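Local structure of probable uracil-DNA glycosylase (Acanthamoeba polyphaga mimivirus, 5X55) at residues P119-L127 against F147-L158. The protein is probably a uracil-DNA glycosylase, a viral member of the uracil-DNA glycosylase superfamily built round a parallel four-stranded sheet. Residues are numbered along the deposited sequence; the frame is centred on the assembly and turned at random.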
loop_
_atom_site.group_PDB
_atom_site.type_symbol
_atom_site.label_atom_id
_atom_site.label_comp_id
_atom_site.label_asym_id
_atom_site.label_seq_id
_atom_site.Cartn_x
_atom_site.Cartn_y
_atom_site.Cartn_z
ATOM N N PRO A 119 -19.671 -3.873 16.927
ATOM C CA PRO A 119 -19.912 -4.806 18.038
ATOM C C PRO A 119 -20.712 -6.027 17.631
ATOM O O PRO A 119 -20.509 -7.110 18.196
ATOM C CB PRO A 119 -20.677 -3.953 19.061
ATOM C CG PRO A 119 -20.401 -2.551 18.693
ATOM C CD PRO A 119 -20.203 -2.529 17.207
ATOM N N ASP A 120 -21.599 -5.888 16.647
ATOM C CA ASP A 120 -22.467 -6.964 16.200
ATOM C C ASP A 120 -22.058 -7.501 14.832
ATOM O O ASP A 120 -22.868 -8.128 14.142
ATOM C CB ASP A 120 -23.918 -6.478 16.203
ATOM C CG ASP A 120 -24.360 -5.977 17.587
ATOM O OD1 ASP A 120 -24.250 -6.744 18.574
ATOM O OD2 ASP A 120 -24.780 -4.804 17.698
ATOM N N CYS A 121 -20.807 -7.253 14.432
ATOM C CA CYS A 121 -20.193 -7.822 13.231
ATOM C C CYS A 121 -20.879 -7.353 11.955
ATOM O O CYS A 121 -20.855 -8.038 10.940
ATOM C CB CYS A 121 -20.155 -9.348 13.304
ATOM S SG CYS A 121 -19.446 -9.893 14.883
ATOM N N LYS A 122 -21.458 -6.159 11.985
ATOM C CA LYS A 122 -22.166 -5.597 10.834
ATOM C C LYS A 122 -21.202 -4.790 9.957
ATOM O O LYS A 122 -21.326 -3.569 9.816
ATOM C CB LYS A 122 -23.320 -4.734 11.333
ATOM C CG LYS A 122 -22.796 -3.760 12.377
ATOM C CD LYS A 122 -23.730 -3.410 13.498
ATOM C CE LYS A 122 -22.838 -2.986 14.627
ATOM N NZ LYS A 122 -21.746 -3.967 14.600
ATOM N N VAL A 123 -20.227 -5.496 9.363
ATOM C CA VAL A 123 -19.135 -4.821 8.649
ATOM C C VAL A 123 -19.688 -3.959 7.528
ATOM O O VAL A 123 -20.483 -4.409 6.695
ATOM C CB VAL A 123 -18.111 -5.830 8.104
ATOM C CG1 VAL A 123 -17.191 -5.142 7.076
ATOM C CG2 VAL A 123 -17.284 -6.381 9.226
ATOM N N ASN A 124 -19.260 -2.705 7.502
ATOM C CA ASN A 124 -19.745 -1.728 6.536
ATOM C C ASN A 124 -18.526 -0.940 6.067
ATOM O O ASN A 124 -18.164 0.078 6.663
ATOM C CB ASN A 124 -20.800 -0.844 7.180
ATOM C CG ASN A 124 -21.465 0.085 6.205
ATOM O OD1 ASN A 124 -20.906 0.425 5.163
ATOM N ND2 ASN A 124 -22.657 0.543 6.559
ATOM N N LEU A 125 -17.911 -1.405 4.981
ATOM C CA LEU A 125 -16.651 -0.817 4.520
ATOM C C LEU A 125 -16.813 0.635 4.076
ATOM O O LEU A 125 -15.880 1.435 4.250
ATOM C CB LEU A 125 -16.065 -1.649 3.378
ATOM C CG LEU A 125 -15.606 -3.074 3.695
ATOM C CD1 LEU A 125 -15.125 -3.820 2.428
ATOM C CD2 LEU A 125 -14.532 -3.075 4.746
ATOM N N LYS A 126 -17.975 0.994 3.513
ATOM C CA LYS A 126 -18.199 2.368 3.052
ATOM C C LYS A 126 -17.992 3.394 4.171
ATOM O O LYS A 126 -17.449 4.479 3.931
ATOM C CB LYS A 126 -19.602 2.491 2.455
ATOM C CG LYS A 126 -20.090 3.924 2.274
ATOM C CD LYS A 126 -19.385 4.659 1.142
ATOM C CE LYS A 126 -19.242 6.159 1.454
ATOM N NZ LYS A 126 -20.537 6.862 1.760
ATOM N N LEU A 127 -18.381 3.057 5.405
ATOM C CA LEU A 127 -18.207 3.950 6.548
ATOM C C LEU A 127 -16.753 4.161 6.933
ATOM O O LEU A 127 -16.470 5.053 7.735
ATOM C CB LEU A 127 -18.956 3.418 7.766
ATOM C CG LEU A 127 -20.463 3.278 7.599
ATOM C CD1 LEU A 127 -21.064 2.824 8.919
ATOM C CD2 LEU A 127 -21.046 4.606 7.154
ATOM N N PHE A 147 -18.789 -7.902 -4.018
ATOM C CA PHE A 147 -18.671 -7.010 -2.862
ATOM C C PHE A 147 -19.456 -7.474 -1.636
ATOM O O PHE A 147 -18.899 -7.435 -0.519
ATOM C CB PHE A 147 -19.057 -5.587 -3.261
ATOM C CG PHE A 147 -18.812 -4.588 -2.185
ATOM C CD1 PHE A 147 -17.566 -4.016 -2.034
ATOM C CD2 PHE A 147 -19.819 -4.232 -1.310
ATOM C CE1 PHE A 147 -17.331 -3.096 -1.046
ATOM C CE2 PHE A 147 -19.586 -3.323 -0.319
ATOM C CZ PHE A 147 -18.342 -2.752 -0.184
ATOM N N PRO A 148 -20.726 -7.888 -1.742
ATOM C CA PRO A 148 -21.365 -8.505 -0.566
ATOM C C PRO A 148 -20.612 -9.711 -0.062
ATOM O O PRO A 148 -20.577 -9.930 1.152
ATOM C CB PRO A 148 -22.766 -8.875 -1.070
ATOM C CG PRO A 148 -23.033 -7.897 -2.151
ATOM C CD PRO A 148 -21.693 -7.712 -2.844
ATOM N N GLN A 149 -19.984 -10.495 -0.945
ATOM C CA GLN A 149 -19.173 -11.609 -0.462
ATOM C C GLN A 149 -18.022 -11.110 0.403
ATOM O O GLN A 149 -17.722 -11.698 1.449
ATOM C CB GLN A 149 -18.647 -12.439 -1.629
ATOM C CG GLN A 149 -19.704 -13.306 -2.298
ATOM C CD GLN A 149 -19.311 -13.739 -3.709
ATOM O OE1 GLN A 149 -18.127 -13.929 -4.015
ATOM N NE2 GLN A 149 -20.307 -13.896 -4.575
ATOM N N LEU A 150 -17.369 -10.021 -0.016
ATOM C CA LEU A 150 -16.266 -9.467 0.765
ATOM C C LEU A 150 -16.740 -9.036 2.152
ATOM O O LEU A 150 -16.164 -9.427 3.185
ATOM C CB LEU A 150 -15.652 -8.302 -0.010
ATOM C CG LEU A 150 -14.670 -7.383 0.712
ATOM C CD1 LEU A 150 -13.460 -8.164 1.111
ATOM C CD2 LEU A 150 -14.289 -6.195 -0.183
ATOM N N GLU A 151 -17.827 -8.265 2.206
ATOM C CA GLU A 151 -18.316 -7.857 3.525
ATOM C C GLU A 151 -18.798 -9.053 4.347
ATOM O O GLU A 151 -18.684 -9.042 5.583
ATOM C CB GLU A 151 -19.404 -6.800 3.372
ATOM C CG GLU A 151 -18.828 -5.423 3.008
ATOM C CD GLU A 151 -19.871 -4.318 3.080
ATOM O OE1 GLU A 151 -21.068 -4.675 3.175
ATOM O OE2 GLU A 151 -19.509 -3.105 3.057
ATOM N N SER A 152 -19.276 -10.113 3.677
ATOM C CA SER A 152 -19.669 -11.342 4.370
ATOM C C SER A 152 -18.472 -12.028 4.998
ATOM O O SER A 152 -18.536 -12.466 6.150
ATOM C CB SER A 152 -20.370 -12.311 3.408
ATOM O OG SER A 152 -21.735 -11.979 3.264
ATOM N N LYS A 153 -17.374 -12.162 4.245
ATOM C CA LYS A 153 -16.194 -12.826 4.789
ATOM C C LYS A 153 -15.609 -12.040 5.954
ATOM O O LYS A 153 -15.245 -12.632 6.982
ATOM C CB LYS A 153 -15.149 -13.031 3.700
ATOM C CG LYS A 153 -15.669 -13.782 2.506
ATOM C CD LYS A 153 -14.545 -14.223 1.600
ATOM C CE LYS A 153 -15.010 -14.273 0.153
ATOM N NZ LYS A 153 -13.841 -14.179 -0.771
ATOM N N LEU A 154 -15.525 -10.705 5.824
ATOM C CA LEU A 154 -15.018 -9.906 6.940
ATOM C C LEU A 154 -15.924 -10.056 8.162
ATOM O O LEU A 154 -15.437 -10.194 9.294
ATOM C CB LEU A 154 -14.870 -8.422 6.524
ATOM C CG LEU A 154 -13.915 -8.149 5.337
ATOM C CD1 LEU A 154 -13.856 -6.670 4.865
ATOM C CD2 LEU A 154 -12.501 -8.657 5.634
ATOM N N SER A 155 -17.248 -10.058 7.955
ATOM C CA SER A 155 -18.155 -10.238 9.088
ATOM C C SER A 155 -17.959 -11.601 9.734
ATOM O O SER A 155 -18.036 -11.731 10.962
ATOM C CB SER A 155 -19.613 -10.076 8.650
ATOM O OG SER A 155 -19.918 -8.735 8.304
ATOM N N SER A 156 -17.696 -12.629 8.923
ATOM C CA SER A 156 -17.458 -13.958 9.479
ATOM C C SER A 156 -16.162 -14.000 10.277
ATOM O O SER A 156 -16.100 -14.667 11.316
ATOM C CB SER A 156 -17.468 -15.016 8.366
ATOM O OG SER A 156 -16.210 -15.155 7.730
ATOM N N TYR A 157 -15.119 -13.275 9.839
ATOM C CA TYR A 157 -13.910 -13.192 10.664
ATOM C C TYR A 157 -14.203 -12.524 12.003
ATOM O O TYR A 157 -13.639 -12.906 13.034
ATOM C CB TYR A 157 -12.788 -12.423 9.957
ATOM C CG TYR A 157 -12.360 -12.913 8.592
ATOM C CD1 TYR A 157 -12.527 -14.238 8.198
ATOM C CD2 TYR A 157 -11.785 -12.035 7.690
ATOM C CE1 TYR A 157 -12.116 -14.661 6.914
ATOM C CE2 TYR A 157 -11.384 -12.439 6.423
ATOM C CZ TYR A 157 -11.540 -13.740 6.036
ATOM O OH TYR A 157 -11.116 -14.094 4.758
ATOM N N LEU A 158 -15.059 -11.500 12.009
ATOM C CA LEU A 158 -15.410 -10.882 13.289
ATOM C C LEU A 158 -16.222 -11.813 14.177
ATOM O O LEU A 158 -16.090 -11.759 15.410
ATOM C CB LEU A 158 -16.193 -9.593 13.076
ATOM C CG LEU A 158 -15.326 -8.359 13.249
ATOM C CD1 LEU A 158 -14.425 -8.255 12.032
ATOM C CD2 LEU A 158 -16.173 -7.095 13.456
HETATM O O HOH W 1 -22.093 -6.583 6.755
HETATM O O HOH W 2 -20.211 -0.796 2.515
#
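The Phe147 ring meets Leu125 obliquely, CE1 lying 4.2 Å from Leu125 CD1, while a water lies at the ring edge, in its plane. The second flat group, the Glu151 carboxylate, is met from above: Leu125 N donates to Glu151 OE2 over 3.0 Å, with an N-H...O angle of 157° but 42° out of the carboxylate plane. This is the direct tie from helix to loop; the same water, doubtfully close to Glu151 OE2, also donates to Asn124 OD1 and accepts from Lys126 N. Glu151 gets there with CG beside its backbone N (chi1 -76°) and an extended chain that runs antiparallel to the Leu125 side chain, its CG near Leu125 CG. Next to these polar groups, on the apolar side of the contact, Leu125 crosses Leu150 and Leu154 at about a right angle, its CD1 3.6 Å from Leu150 CD2 and its CD2 3.7 Å from Leu154 CD1. Val123 likewise crosses Leu154, CG1 being 4.1 Å from Leu154 CB. Farther along, Ser155 OG lies 2.9 Å from Cys121 O and 3.0 Å from Glu151 O, and its single proton may serve either carbonyl. Cys121 SG packs on Leu158 CB. The contact thus lays the loop between helices 114-117 and 135-142 along helix 146-159; Phe138 of helix 135-142 also touches Leu125, Val141 touches Phe147, and Ile164 of strand 164-165 borders Leu158.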